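Local atomic coordinates of N-acylethanolamine-hydrolyzing acid amidase subunit beta (Caenorhabditis elegans, PDB entry 6DY3), a protein that probably degrades bioactive fatty acid amides such as N-palmitoylethanolamine to ethanolamine and free fatty acids, as one half of a heterodimer with the alpha subunit. Residues B[5-10]-B[130-135]; B[10-15]-B[214-219]; B[17-22]-B[208-213]; B[25-30]-B[47-52]. All blocks are in the same frame, centred on the assembly; numbering follows the deposited sequence.

Contacts 2 and 3 are two buried sections of one antiparallel strand pair, 13-20 with 209-215: contact 2 lies where the strands part and contact 3 at the catalytic end. Contact 1 reaches the same sheet through strand 2-7 but meets a turn of the other sheet at a partly buried margin, mainly through the hydrogen-bonded side-chain amide of Gln7. Contact 4, buried and mostly apolar with one backbone hydrogen bond, fastens helix 24-28 to the end of strand 41-49 and packs on contact 3; its first segment carries a glycan. Chemistry follows place: backbone ladders inside the sheet, a carboxylate and an amide near the probable nucleophile, and hydrocarbon where helix and second sheet pack against the first.

Contact 1: B[5-10]-B[130-135]; sequences VAQNSA and KKNEGV
Gln7 carries most of this contact, in which the end of strand 2-7 meets the type II turn 130-133 that leads into strand 134-139, so it bridges the two sheets of the Ntn-hydrolase fold. Its CB sets out toward the turn. CG, anti to the backbone N (chi1 -174°), lies against the carbonyl oxygen of Gln12, and the extended chain carries the amide to the turn backbone. CD sits 3.8 Å from Asn132 N. At the tip, Gln7 OE1 accepts the N-H of Asn132 at 2.9 Å, in the carbonyl plane and on a lone pair. Gln7 NE2 lies 3.6 Å from Lys131 CA and donates to Gly11 O. An alanine here would probably loosen the turn, losing both of those bonds. Further along, Val5 CG1 rests 3.9 Å from Gly134 CA; a side chain at Gly134 would run into that methyl. The turn also holds itself together: Glu133 OE1 takes Lys130 N from above the carboxylate plane. One amide group thus serves two backbone partners at once, one in the facing turn and one in its own hairpin, a pattern of one acceptor and one donor consistent with a single amide orientation.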
loop_
_atom_site.group_PDB
_atom_site.type_symbol
_atom_site.label_atom_id
_atom_site.label_comp_id
_atom_site.label_asym_id
_atom_site.label_seq_id
_atom_site.Cartn_x
_atom_site.Cartn_y
_atom_site.Cartn_z
ATOM N N VAL B 5 -7.347 11.822 0.314
ATOM C CA VAL B 5 -8.362 11.807 -0.730
ATOM C C VAL B 5 -9.111 13.129 -0.670
ATOM O O VAL B 5 -9.530 13.556 0.411
ATOM C CB VAL B 5 -9.327 10.619 -0.571
ATOM C CG1 VAL B 5 -10.610 10.841 -1.387
ATOM C CG2 VAL B 5 -8.639 9.350 -1.017
ATOM N N ALA B 6 -9.289 13.768 -1.829
ATOM C CA ALA B 6 -9.948 15.066 -1.908
ATOM C C ALA B 6 -10.810 15.143 -3.160
ATOM O O ALA B 6 -10.424 14.645 -4.223
ATOM C CB ALA B 6 -8.926 16.215 -1.912
ATOM N N GLN B 7 -11.979 15.771 -3.032
ATOM C CA GLN B 7 -12.858 16.030 -4.166
ATOM C C GLN B 7 -13.001 17.536 -4.344
ATOM O O GLN B 7 -13.450 18.233 -3.428
ATOM C CB GLN B 7 -14.224 15.372 -3.969
ATOM C CG GLN B 7 -15.113 15.488 -5.187
ATOM C CD GLN B 7 -16.442 14.784 -5.025
ATOM O OE1 GLN B 7 -16.802 14.326 -3.941
ATOM N NE2 GLN B 7 -17.172 14.673 -6.119
ATOM N N ASN B 8 -12.617 18.035 -5.517
ATOM C CA ASN B 8 -12.645 19.469 -5.750
ATOM C C ASN B 8 -14.062 19.914 -6.105
ATOM O O ASN B 8 -15.007 19.121 -6.133
ATOM C CB ASN B 8 -11.646 19.855 -6.842
ATOM C CG ASN B 8 -11.953 19.210 -8.177
ATOM O OD1 ASN B 8 -13.060 18.730 -8.415
ATOM N ND2 ASN B 8 -10.972 19.209 -9.067
ATOM N N SER B 9 -14.207 21.212 -6.384
ATOM C CA SER B 9 -15.522 21.761 -6.698
ATOM C C SER B 9 -16.079 21.156 -7.980
ATOM O O SER B 9 -17.286 20.910 -8.084
ATOM C CB SER B 9 -15.433 23.282 -6.821
ATOM O OG SER B 9 -14.953 23.865 -5.622
ATOM N N ALA B 10 -15.210 20.884 -8.955
ATOM C CA ALA B 10 -15.637 20.290 -10.216
ATOM C C ALA B 10 -16.061 18.833 -10.077
ATOM O O ALA B 10 -16.566 18.262 -11.048
ATOM C CB ALA B 10 -14.515 20.393 -11.249
ATOM N N LYS B 130 -17.583 9.093 -8.644
ATOM C CA LYS B 130 -18.839 9.800 -8.439
ATOM C C LYS B 130 -18.747 10.682 -7.193
ATOM O O LYS B 130 -17.704 10.785 -6.544
ATOM C CB LYS B 130 -19.997 8.808 -8.346
ATOM C CG LYS B 130 -20.317 8.126 -9.664
ATOM C CD LYS B 130 -21.099 6.830 -9.488
ATOM C CE LYS B 130 -22.338 7.011 -8.631
ATOM N NZ LYS B 130 -23.036 5.722 -8.393
ATOM N N LYS B 131 -19.861 11.322 -6.845
ATOM C CA LYS B 131 -19.866 12.276 -5.746
ATOM C C LYS B 131 -19.637 11.582 -4.412
ATOM O O LYS B 131 -20.188 10.511 -4.144
ATOM C CB LYS B 131 -21.186 13.038 -5.720
ATOM C CG LYS B 131 -21.326 14.024 -4.576
ATOM C CD LYS B 131 -22.721 14.628 -4.558
ATOM C CE LYS B 131 -22.897 15.605 -3.414
ATOM N NZ LYS B 131 -24.325 15.987 -3.251
ATOM N N ASN B 132 -18.823 12.217 -3.566
ATOM C CA ASN B 132 -18.531 11.746 -2.215
ATOM C C ASN B 132 -17.935 10.346 -2.210
ATOM O O ASN B 132 -17.920 9.680 -1.171
ATOM C CB ASN B 132 -19.783 11.788 -1.330
ATOM C CG ASN B 132 -20.094 13.190 -0.827
ATOM O OD1 ASN B 132 -19.194 13.991 -0.577
ATOM N ND2 ASN B 132 -21.376 13.490 -0.678
ATOM N N GLU B 133 -17.433 9.883 -3.356
ATOM C CA GLU B 133 -16.808 8.564 -3.440
ATOM C C GLU B 133 -15.354 8.685 -2.982
ATOM O O GLU B 133 -14.401 8.627 -3.761
ATOM C CB GLU B 133 -16.920 7.994 -4.846
ATOM C CG GLU B 133 -18.308 7.458 -5.164
ATOM C CD GLU B 133 -18.333 6.521 -6.363
ATOM O OE1 GLU B 133 -17.397 6.574 -7.189
ATOM O OE2 GLU B 133 -19.306 5.747 -6.492
ATOM N N GLY B 134 -15.208 8.899 -1.677
ATOM C CA GLY B 134 -13.922 8.903 -1.013
ATOM C C GLY B 134 -14.115 8.540 0.445
ATOM O O GLY B 134 -14.889 9.197 1.146
ATOM N N VAL B 135 -13.442 7.494 0.918
ATOM C CA VAL B 135 -13.703 6.963 2.249
ATOM C C VAL B 135 -12.403 6.503 2.893
ATOM O O VAL B 135 -11.485 6.023 2.222
ATOM C CB VAL B 135 -14.712 5.794 2.202
ATOM C CG1 VAL B 135 -14.127 4.600 1.440
ATOM C CG2 VAL B 135 -15.120 5.388 3.609
#

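Contact 2: B[10-15]-B[214-219]; sequences AGQIIH and VMVPGL
Two backbone hydrogen bonds join strands 13-20 and 209-215 here, both between His15 and Met215, an antiparallel hydrogen-bonded pair. His15 N gives its hydrogen to Met215 O at 2.8 Å, nearly along the C=O axis, and Met215 N returns one to His15 O at 2.7 Å, in the carbonyl plane. The same His15 O also meets the CA-H of Val214. One residue further out the strands separate as Val216 to Leu219 folds into a type I turn, closed by Leu219 N on Val216 O. A water takes over the bridging: it donates to Ile13 O at 2.8 Å and accepts from Gly218 N. Ile14 N turns the other way, to Ala6 O in strand 2-7, and Gln12 N is taken by Asn8 OD1.

His15 CG is anti to the backbone N (chi1 -171°). Met215, bent at chi3, brings its CE over the centre of one face of the His15 ring, 3.9 Å from the centroid, a CH-pi contact. Both ring nitrogens have partners, ND1 on Ser65 OG and NE2 on Ser67 OG. On the face bearing Ile14, its CG2 lies beside Val214 CG1 at 3.7 Å. Toward the margin, the extended Gln12 chain crosses Val216 at about a right angle, and its NE2 reaches Leu219 CD2. The polar groups that carry this contact are paired in the protein or through one water; with a hydroxyl at each nitrogen and a methyl over its face, the imidazole is likely to be held in one orientation.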
loop_
_atom_site.group_PDB
_atom_site.type_symbol
_atom_site.label_atom_id
_atom_site.label_comp_id
_atom_site.label_asym_id
_atom_site.label_seq_id
_atom_site.Cartn_x
_atom_site.Cartn_y
_atom_site.Cartn_z
ATOM N N ALA B 10 -15.210 20.884 -8.955
ATOM C CA ALA B 10 -15.637 20.290 -10.216
ATOM C C ALA B 10 -16.061 18.833 -10.077
ATOM O O ALA B 10 -16.566 18.262 -11.048
ATOM C CB ALA B 10 -14.515 20.393 -11.249
ATOM N N GLY B 11 -15.860 18.213 -8.915
ATOM C CA GLY B 11 -16.233 16.829 -8.724
ATOM C C GLY B 11 -15.123 15.825 -8.952
ATOM O O GLY B 11 -15.358 14.618 -8.792
ATOM N N GLN B 12 -13.930 16.274 -9.327
ATOM C CA GLN B 12 -12.811 15.371 -9.535
ATOM C C GLN B 12 -12.259 14.904 -8.195
ATOM O O GLN B 12 -12.137 15.690 -7.251
ATOM C CB GLN B 12 -11.718 16.065 -10.348
ATOM C CG GLN B 12 -10.624 15.132 -10.828
ATOM C CD GLN B 12 -9.565 15.840 -11.640
ATOM O OE1 GLN B 12 -8.930 16.781 -11.163
ATOM N NE2 GLN B 12 -9.358 15.385 -12.872
ATOM N N ILE B 13 -11.937 13.616 -8.116
ATOM C CA ILE B 13 -11.461 12.985 -6.889
ATOM C C ILE B 13 -9.991 12.631 -7.075
ATOM O O ILE B 13 -9.632 11.909 -8.014
ATOM C CB ILE B 13 -12.300 11.747 -6.536
ATOM C CG1 ILE B 13 -13.763 12.163 -6.355
ATOM C CG2 ILE B 13 -11.760 11.079 -5.273
ATOM C CD1 ILE B 13 -14.692 11.049 -5.959
ATOM N N ILE B 14 -9.144 13.132 -6.175
ATOM C CA ILE B 14 -7.699 12.951 -6.246
ATOM C C ILE B 14 -7.241 12.141 -5.042
ATOM O O ILE B 14 -7.665 12.397 -3.910
ATOM C CB ILE B 14 -6.956 14.303 -6.306
ATOM C CG1 ILE B 14 -7.393 15.098 -7.540
ATOM C CG2 ILE B 14 -5.449 14.093 -6.326
ATOM C CD1 ILE B 14 -8.549 16.039 -7.292
ATOM N N HIS B 15 -6.354 11.179 -5.290
ATOM C CA HIS B 15 -5.838 10.287 -4.257
ATOM C C HIS B 15 -4.329 10.473 -4.182
ATOM O O HIS B 15 -3.609 10.126 -5.126
ATOM C CB HIS B 15 -6.195 8.834 -4.564
ATOM C CG HIS B 15 -5.882 7.886 -3.447
ATOM N ND1 HIS B 15 -6.479 6.650 -3.334
ATOM C CD2 HIS B 15 -5.043 7.995 -2.390
ATOM C CE1 HIS B 15 -6.019 6.036 -2.259
ATOM N NE2 HIS B 15 -5.147 6.832 -1.668
ATOM N N VAL B 214 0.384 10.111 -6.878
ATOM C CA VAL B 214 -0.943 10.684 -7.047
ATOM C C VAL B 214 -1.720 9.785 -7.995
ATOM O O VAL B 214 -1.180 9.312 -9.002
ATOM C CB VAL B 214 -0.889 12.129 -7.589
ATOM C CG1 VAL B 214 -2.297 12.691 -7.751
ATOM C CG2 VAL B 214 -0.052 13.026 -6.676
ATOM N N MET B 215 -2.987 9.558 -7.674
ATOM C CA MET B 215 -3.866 8.726 -8.481
ATOM C C MET B 215 -5.181 9.459 -8.671
ATOM O O MET B 215 -5.756 9.970 -7.704
ATOM C CB MET B 215 -4.107 7.365 -7.825
ATOM C CG MET B 215 -2.887 6.462 -7.813
ATOM S SD MET B 215 -3.205 4.895 -6.975
ATOM C CE MET B 215 -3.403 5.442 -5.280
ATOM N N VAL B 216 -5.634 9.538 -9.917
ATOM C CA VAL B 216 -6.944 10.091 -10.239
ATOM C C VAL B 216 -7.691 9.036 -11.043
ATOM O O VAL B 216 -7.641 9.056 -12.280
ATOM C CB VAL B 216 -6.827 11.410 -11.016
ATOM C CG1 VAL B 216 -8.178 12.111 -11.060
ATOM C CG2 VAL B 216 -5.755 12.311 -10.404
ATOM N N PRO B 217 -8.374 8.089 -10.402
ATOM C CA PRO B 217 -9.020 7.014 -11.172
ATOM C C PRO B 217 -10.077 7.509 -12.142
ATOM O O PRO B 217 -10.349 6.826 -13.135
ATOM C CB PRO B 217 -9.625 6.119 -10.081
ATOM C CG PRO B 217 -9.756 6.996 -8.889
ATOM C CD PRO B 217 -8.611 7.951 -8.955
ATOM N N GLY B 218 -10.669 8.678 -11.903
ATOM C CA GLY B 218 -11.707 9.182 -12.784
ATOM C C GLY B 218 -11.216 9.700 -14.120
ATOM O O GLY B 218 -12.044 9.945 -15.004
ATOM N N LEU B 219 -9.909 9.883 -14.285
ATOM C CA LEU B 219 -9.387 10.403 -15.537
ATOM C C LEU B 219 -9.669 9.426 -16.680
ATOM O O LEU B 219 -9.670 8.206 -16.484
ATOM C CB LEU B 219 -7.883 10.638 -15.430
ATOM C CG LEU B 219 -7.398 11.863 -14.650
ATOM C CD1 LEU B 219 -5.879 11.865 -14.616
ATOM C CD2 LEU B 219 -7.921 13.167 -15.239
HETATM O O HOH W 1 -11.305 10.353 -9.631
#

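Contact 3: B[17-22]-B[208-213]; sequences RNLDYD and LTVFST
Packing is densest around Leu19 and Phe211, on the face of the sheet shared with Arg17 and Thr213. Leu19 CB stands over the Phe211 ring, 3.7 Å from its centroid, and CD2 reaches Phe211 CE2. Leu19 CD1 lies over one face of the Arg17 guanidinium, whose NE donates to Asn18 O from above that carbonyl's plane, while NH2 goes to Leu68 O. The Arg17 side chain also packs on Cys1 and is probably important for activity. Along the backbone, Arg17 pairs with Thr213 through two hydrogen bonds. Leu19 then faces two residues, Val210 and Phe211, a beta bulge: Val210 N gives its hydrogen to Leu19 O at 2.7 Å and Leu19 N bonds Phe211 O.

The opposite face is polar. Ser212 OG donates to Asn18 OD1 at 2.7 Å, coming from above the amide plane, and Asn18 ND2 is spent on Leu199 O and Val204 O. An alanine in place of Asn18 would lose all three bonds and would probably loosen the segment around those two carbonyls. Asp20 OD2 receives Thr209 OG1 at 2.7 Å.

The solvent side is at Leu208, which is exposed although much of it lies against the facing segment; its CD2 is 4.3 Å from Asp22 CA. Tyr21 N still holds Leu208 O, and Asp22 OD1 turns to Tyr50 of the alpha subunit. Asp20 OD1 accepts from the N terminus of Cys1, the probable nucleophile. Salt-bridged to Arg174, the Asp20 carboxylate is likely to stay ionised, and Thr209 OG1 on OD2 is consistent with its being held beside the Cys1 amino group.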
loop_
_atom_site.group_PDB
_atom_site.type_symbol
_atom_site.label_atom_id
_atom_site.label_comp_id
_atom_site.label_asym_id
_atom_site.label_seq_id
_atom_site.Cartn_x
_atom_site.Cartn_y
_atom_site.Cartn_z
ATOM N N ARG B 17 -0.695 9.830 -1.898
ATOM C CA ARG B 17 -0.165 8.824 -0.991
ATOM C C ARG B 17 1.341 8.983 -0.851
ATOM O O ARG B 17 2.066 8.963 -1.848
ATOM C CB ARG B 17 -0.504 7.414 -1.492
ATOM C CG ARG B 17 -0.497 6.359 -0.395
ATOM C CD ARG B 17 0.843 5.673 -0.268
ATOM N NE ARG B 17 1.031 5.138 1.074
ATOM C CZ ARG B 17 0.619 3.947 1.486
ATOM N NH1 ARG B 17 -0.005 3.131 0.658
ATOM N NH2 ARG B 17 0.848 3.576 2.737
ATOM N N ASN B 18 1.801 9.110 0.387
ATOM C CA ASN B 18 3.214 9.031 0.720
ATOM C C ASN B 18 3.458 7.738 1.477
ATOM O O ASN B 18 2.666 7.365 2.344
ATOM C CB ASN B 18 3.654 10.219 1.575
ATOM C CG ASN B 18 3.955 11.457 0.758
ATOM O OD1 ASN B 18 3.700 11.501 -0.445
ATOM N ND2 ASN B 18 4.495 12.478 1.411
ATOM N N LEU B 19 4.536 7.042 1.131
ATOM C CA LEU B 19 4.923 5.808 1.807
ATOM C C LEU B 19 6.166 6.086 2.646
ATOM O O LEU B 19 7.233 6.388 2.101
ATOM C CB LEU B 19 5.186 4.691 0.805
ATOM C CG LEU B 19 5.468 3.352 1.487
ATOM C CD1 LEU B 19 4.168 2.588 1.657
ATOM C CD2 LEU B 19 6.498 2.542 0.715
ATOM N N ASP B 20 6.029 5.989 3.965
ATOM C CA ASP B 20 7.155 6.124 4.879
ATOM C C ASP B 20 7.577 4.744 5.370
ATOM O O ASP B 20 6.749 3.959 5.843
ATOM C CB ASP B 20 6.800 7.032 6.059
ATOM C CG ASP B 20 6.428 8.456 5.622
ATOM O OD1 ASP B 20 5.604 9.098 6.306
ATOM O OD2 ASP B 20 6.952 8.936 4.593
ATOM N N TYR B 21 8.869 4.459 5.261
ATOM C CA TYR B 21 9.416 3.136 5.513
ATOM C C TYR B 21 10.742 3.310 6.229
ATOM O O TYR B 21 11.591 4.081 5.771
ATOM C CB TYR B 21 9.613 2.388 4.194
ATOM C CG TYR B 21 9.594 0.882 4.267
ATOM C CD1 TYR B 21 8.394 0.181 4.300
ATOM C CD2 TYR B 21 10.782 0.157 4.257
ATOM C CE1 TYR B 21 8.375 -1.194 4.342
ATOM C CE2 TYR B 21 10.774 -1.231 4.300
ATOM C CZ TYR B 21 9.569 -1.898 4.341
ATOM O OH TYR B 21 9.567 -3.275 4.379
ATOM N N ASP B 22 10.917 2.609 7.351
ATOM C CA ASP B 22 12.135 2.770 8.141
ATOM C C ASP B 22 13.368 2.363 7.349
ATOM O O ASP B 22 14.436 2.966 7.494
ATOM C CB ASP B 22 12.039 1.946 9.421
ATOM C CG ASP B 22 13.005 2.414 10.475
ATOM O OD1 ASP B 22 14.124 1.857 10.551
ATOM O OD2 ASP B 22 12.646 3.349 11.220
ATOM N N LEU B 208 12.031 9.529 6.082
ATOM C CA LEU B 208 11.645 8.142 5.848
ATOM C C LEU B 208 10.777 7.960 4.614
ATOM O O LEU B 208 10.454 6.820 4.270
ATOM C CB LEU B 208 10.907 7.590 7.073
ATOM C CG LEU B 208 11.692 7.663 8.382
ATOM C CD1 LEU B 208 10.897 7.032 9.494
ATOM C CD2 LEU B 208 13.050 6.992 8.251
ATOM N N THR B 209 10.402 9.037 3.931
ATOM C CA THR B 209 9.507 8.917 2.789
ATOM C C THR B 209 10.228 8.232 1.632
ATOM O O THR B 209 11.264 8.715 1.163
ATOM C CB THR B 209 8.993 10.292 2.371
ATOM O OG1 THR B 209 8.439 10.966 3.507
ATOM C CG2 THR B 209 7.919 10.152 1.304
ATOM N N VAL B 210 9.685 7.094 1.189
ATOM C CA VAL B 210 10.261 6.370 0.058
ATOM C C VAL B 210 9.783 6.965 -1.257
ATOM O O VAL B 210 10.586 7.340 -2.121
ATOM C CB VAL B 210 9.923 4.869 0.150
ATOM C CG1 VAL B 210 10.360 4.132 -1.122
ATOM C CG2 VAL B 210 10.587 4.262 1.361
ATOM N N PHE B 211 8.466 7.042 -1.440
ATOM C CA PHE B 211 7.907 7.616 -2.651
ATOM C C PHE B 211 6.672 8.438 -2.326
ATOM O O PHE B 211 6.047 8.287 -1.274
ATOM C CB PHE B 211 7.550 6.545 -3.696
ATOM C CG PHE B 211 6.461 5.592 -3.270
ATOM C CD1 PHE B 211 5.132 5.980 -3.271
ATOM C CD2 PHE B 211 6.767 4.285 -2.939
ATOM C CE1 PHE B 211 4.142 5.103 -2.899
ATOM C CE2 PHE B 211 5.774 3.398 -2.576
ATOM C CZ PHE B 211 4.463 3.805 -2.558
ATOM N N SER B 212 6.330 9.308 -3.268
ATOM C CA SER B 212 5.082 10.055 -3.275
ATOM C C SER B 212 4.374 9.749 -4.586
ATOM O O SER B 212 5.018 9.682 -5.637
ATOM C CB SER B 212 5.323 11.565 -3.155
ATOM O OG SER B 212 5.926 11.921 -1.928
ATOM N N THR B 213 3.053 9.562 -4.530
ATOM C CA THR B 213 2.285 9.209 -5.713
ATOM C C THR B 213 0.939 9.917 -5.686
ATOM O O THR B 213 0.425 10.291 -4.629
ATOM C CB THR B 213 2.083 7.687 -5.826
ATOM O OG1 THR B 213 1.535 7.360 -7.109
ATOM C CG2 THR B 213 1.155 7.182 -4.746
#

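Contact 4: B[25-30]-B[47-52]; sequences ELLKNI and LTFALY. With NAG (2-acetamido-2-deoxy-beta-D-glucopyranose), chain I.
The N-glycosylated corner of the Ntn-hydrolase fold, where helix 24-28 runs on into strand 31-38, leans here on the type II turn from Phe49 to Tyr52 that ends strand 41-49. The joint is mostly hydrocarbon. Leu27 crosses Phe49 at about a right angle and sets its CD2 over one ring face, displaced toward the rim, 3.7 Å from the centroid. Tyr21 covers Leu27 from behind, and Phe211 packs on the same Phe49, tying this joint to the strand pair of 13-20 and 209-215. Ile30 crosses Phe49 from another side: its CG1 stands between the backbone N and the carbonyl carbon (chi1 60°), which carries CD1 to 3.9 Å from Phe49 CB, while Ile30 CB lies 3.9 Å from Ala50 CB.

One backbone bond crosses the joint. Ala50 N donates to Ile30 O at 3.1 Å, in the carbonyl plane and on a lone pair, and that oxygen also meets the CA-H of Phe49. The turn closes through Tyr52 N on Phe49 O. Leu51 sits at its third position with a positive phi, and Leu51 O accepts from Asn96 of the alpha subunit.

Lys28, buried and packed on Val210, forms through NZ a salt bridge with Glu25 OE2 and also reaches Leu233 O near the C terminus. Asn29 heads the Asn-Ile-Thr sequon, and its ND2 is covalently linked to NAG C1. The sugar is steadied by the helix itself: NAG N2 donates to the backbone oxygen of Glu25 at 2.8 Å, and methyl C8 lies 3.8 Å from Lys28 CD.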
loop_
_atom_site.group_PDB
_atom_site.type_symbol
_atom_site.label_atom_id
_atom_site.label_comp_id
_atom_site.label_asym_id
_atom_site.label_seq_id
_atom_site.Cartn_x
_atom_site.Cartn_y
_atom_site.Cartn_z
ATOM N N GLU B 25 16.300 3.825 2.266
ATOM C CA GLU B 25 17.133 3.917 1.069
ATOM C C GLU B 25 17.217 2.582 0.330
ATOM O O GLU B 25 17.297 2.556 -0.902
ATOM C CB GLU B 25 18.526 4.416 1.452
ATOM C CG GLU B 25 18.521 5.790 2.115
ATOM C CD GLU B 25 17.910 6.881 1.246
ATOM O OE1 GLU B 25 18.374 7.070 0.102
ATOM O OE2 GLU B 25 16.960 7.550 1.710
ATOM N N LEU B 26 17.223 1.462 1.055
ATOM C CA LEU B 26 17.268 0.170 0.373
ATOM C C LEU B 26 16.002 -0.073 -0.435
ATOM O O LEU B 26 16.056 -0.668 -1.519
ATOM C CB LEU B 26 17.482 -0.960 1.376
ATOM C CG LEU B 26 18.865 -1.068 2.017
ATOM C CD1 LEU B 26 18.920 -2.259 2.966
ATOM C CD2 LEU B 26 19.960 -1.184 0.963
ATOM N N LEU B 27 14.854 0.384 0.066
ATOM C CA LEU B 27 13.595 0.115 -0.618
ATOM C C LEU B 27 13.446 0.949 -1.880
ATOM O O LEU B 27 12.760 0.526 -2.814
ATOM C CB LEU B 27 12.414 0.379 0.315
ATOM C CG LEU B 27 11.200 -0.509 0.032
ATOM C CD1 LEU B 27 11.469 -1.935 0.511
ATOM C CD2 LEU B 27 9.923 0.050 0.654
ATOM N N LYS B 28 14.069 2.132 -1.923
ATOM C CA LYS B 28 13.947 3.002 -3.090
ATOM C C LYS B 28 14.477 2.326 -4.345
ATOM O O LYS B 28 13.933 2.517 -5.439
ATOM C CB LYS B 28 14.693 4.314 -2.851
ATOM C CG LYS B 28 14.056 5.215 -1.807
ATOM C CD LYS B 28 14.862 6.484 -1.614
ATOM C CE LYS B 28 14.192 7.413 -0.622
ATOM N NZ LYS B 28 15.065 8.557 -0.233
ATOM N N ASN B 29 15.534 1.529 -4.206
ATOM C CA ASN B 29 16.150 0.858 -5.343
ATOM C C ASN B 29 15.279 -0.230 -5.952
ATOM O O ASN B 29 15.606 -0.711 -7.041
ATOM C CB ASN B 29 17.482 0.244 -4.922
ATOM C CG ASN B 29 18.595 1.267 -4.786
ATOM O OD1 ASN B 29 18.626 2.278 -5.482
ATOM N ND2 ASN B 29 19.516 0.998 -3.880
ATOM N N ILE B 30 14.193 -0.636 -5.295
ATOM C CA ILE B 30 13.384 -1.740 -5.804
ATOM C C ILE B 30 11.918 -1.338 -5.903
ATOM O O ILE B 30 11.038 -2.194 -6.054
ATOM C CB ILE B 30 13.558 -2.999 -4.931
ATOM C CG1 ILE B 30 13.123 -2.730 -3.489
ATOM C CG2 ILE B 30 15.011 -3.456 -4.969
ATOM C CD1 ILE B 30 13.006 -3.977 -2.644
ATOM N N LEU B 47 1.698 0.019 -7.166
ATOM C CA LEU B 47 3.086 0.174 -6.770
ATOM C C LEU B 47 3.452 -0.987 -5.857
ATOM O O LEU B 47 2.624 -1.464 -5.074
ATOM C CB LEU B 47 3.306 1.509 -6.060
ATOM C CG LEU B 47 3.245 2.763 -6.939
ATOM C CD1 LEU B 47 3.123 4.020 -6.082
ATOM C CD2 LEU B 47 4.470 2.855 -7.829
ATOM N N THR B 48 4.663 -1.496 -6.014
ATOM C CA THR B 48 5.134 -2.556 -5.139
ATOM C C THR B 48 6.655 -2.551 -5.191
ATOM O O THR B 48 7.273 -1.616 -5.714
ATOM C CB THR B 48 4.530 -3.912 -5.530
ATOM O OG1 THR B 48 4.896 -4.894 -4.552
ATOM C CG2 THR B 48 5.011 -4.358 -6.914
ATOM N N PHE B 49 7.261 -3.610 -4.670
ATOM C CA PHE B 49 8.707 -3.696 -4.584
ATOM C C PHE B 49 9.142 -5.090 -4.998
ATOM O O PHE B 49 8.404 -6.061 -4.826
ATOM C CB PHE B 49 9.176 -3.366 -3.166
ATOM C CG PHE B 49 8.394 -2.252 -2.525
ATOM C CD1 PHE B 49 7.209 -2.515 -1.853
ATOM C CD2 PHE B 49 8.833 -0.941 -2.607
ATOM C CE1 PHE B 49 6.482 -1.498 -1.269
ATOM C CE2 PHE B 49 8.107 0.086 -2.020
ATOM C CZ PHE B 49 6.930 -0.196 -1.351
ATOM N N ALA B 50 10.342 -5.180 -5.564
ATOM C CA ALA B 50 10.873 -6.477 -5.960
ATOM C C ALA B 50 10.829 -7.435 -4.779
ATOM O O ALA B 50 11.262 -7.092 -3.678
ATOM C CB ALA B 50 12.306 -6.320 -6.469
ATOM N N LEU B 51 10.302 -8.640 -5.029
ATOM C CA LEU B 51 10.077 -9.694 -4.036
ATOM C C LEU B 51 8.663 -9.662 -3.467
ATOM O O LEU B 51 8.199 -10.663 -2.910
ATOM C CB LEU B 51 11.075 -9.638 -2.872
ATOM C CG LEU B 51 12.544 -9.902 -3.208
ATOM C CD1 LEU B 51 13.403 -9.727 -1.962
ATOM C CD2 LEU B 51 12.739 -11.293 -3.800
ATOM N N TYR B 52 7.966 -8.541 -3.607
ATOM C CA TYR B 52 6.602 -8.392 -3.111
ATOM C C TYR B 52 5.634 -8.397 -4.286
ATOM O O TYR B 52 5.686 -7.503 -5.137
ATOM C CB TYR B 52 6.455 -7.099 -2.310
ATOM C CG TYR B 52 7.305 -7.053 -1.059
ATOM C CD1 TYR B 52 8.616 -6.608 -1.107
ATOM C CD2 TYR B 52 6.798 -7.454 0.166
ATOM C CE1 TYR B 52 9.396 -6.568 0.024
ATOM C CE2 TYR B 52 7.570 -7.414 1.299
ATOM C CZ TYR B 52 8.868 -6.973 1.226
ATOM O OH TYR B 52 9.650 -6.932 2.361
HETATM C C1 NAG I . 20.656 1.840 -3.662
HETATM C C2 NAG I . 20.732 2.449 -2.246
HETATM C C3 NAG I . 22.114 3.062 -1.984
HETATM C C4 NAG I . 23.232 2.101 -2.371
HETATM C C5 NAG I . 23.016 1.598 -3.793
HETATM C C6 NAG I . 24.023 0.564 -4.246
HETATM C C7 NAG I . 19.535 4.493 -2.880
HETATM C C8 NAG I . 18.430 5.439 -2.532
HETATM N N2 NAG I . 19.695 3.450 -2.058
HETATM O O3 NAG I . 22.215 3.382 -0.600
HETATM O O4 NAG I . 24.496 2.753 -2.284
HETATM O O5 NAG I . 21.737 0.965 -3.863
HETATM O O6 NAG I . 24.872 0.126 -3.191
HETATM O O7 NAG I . 20.263 4.673 -3.850
#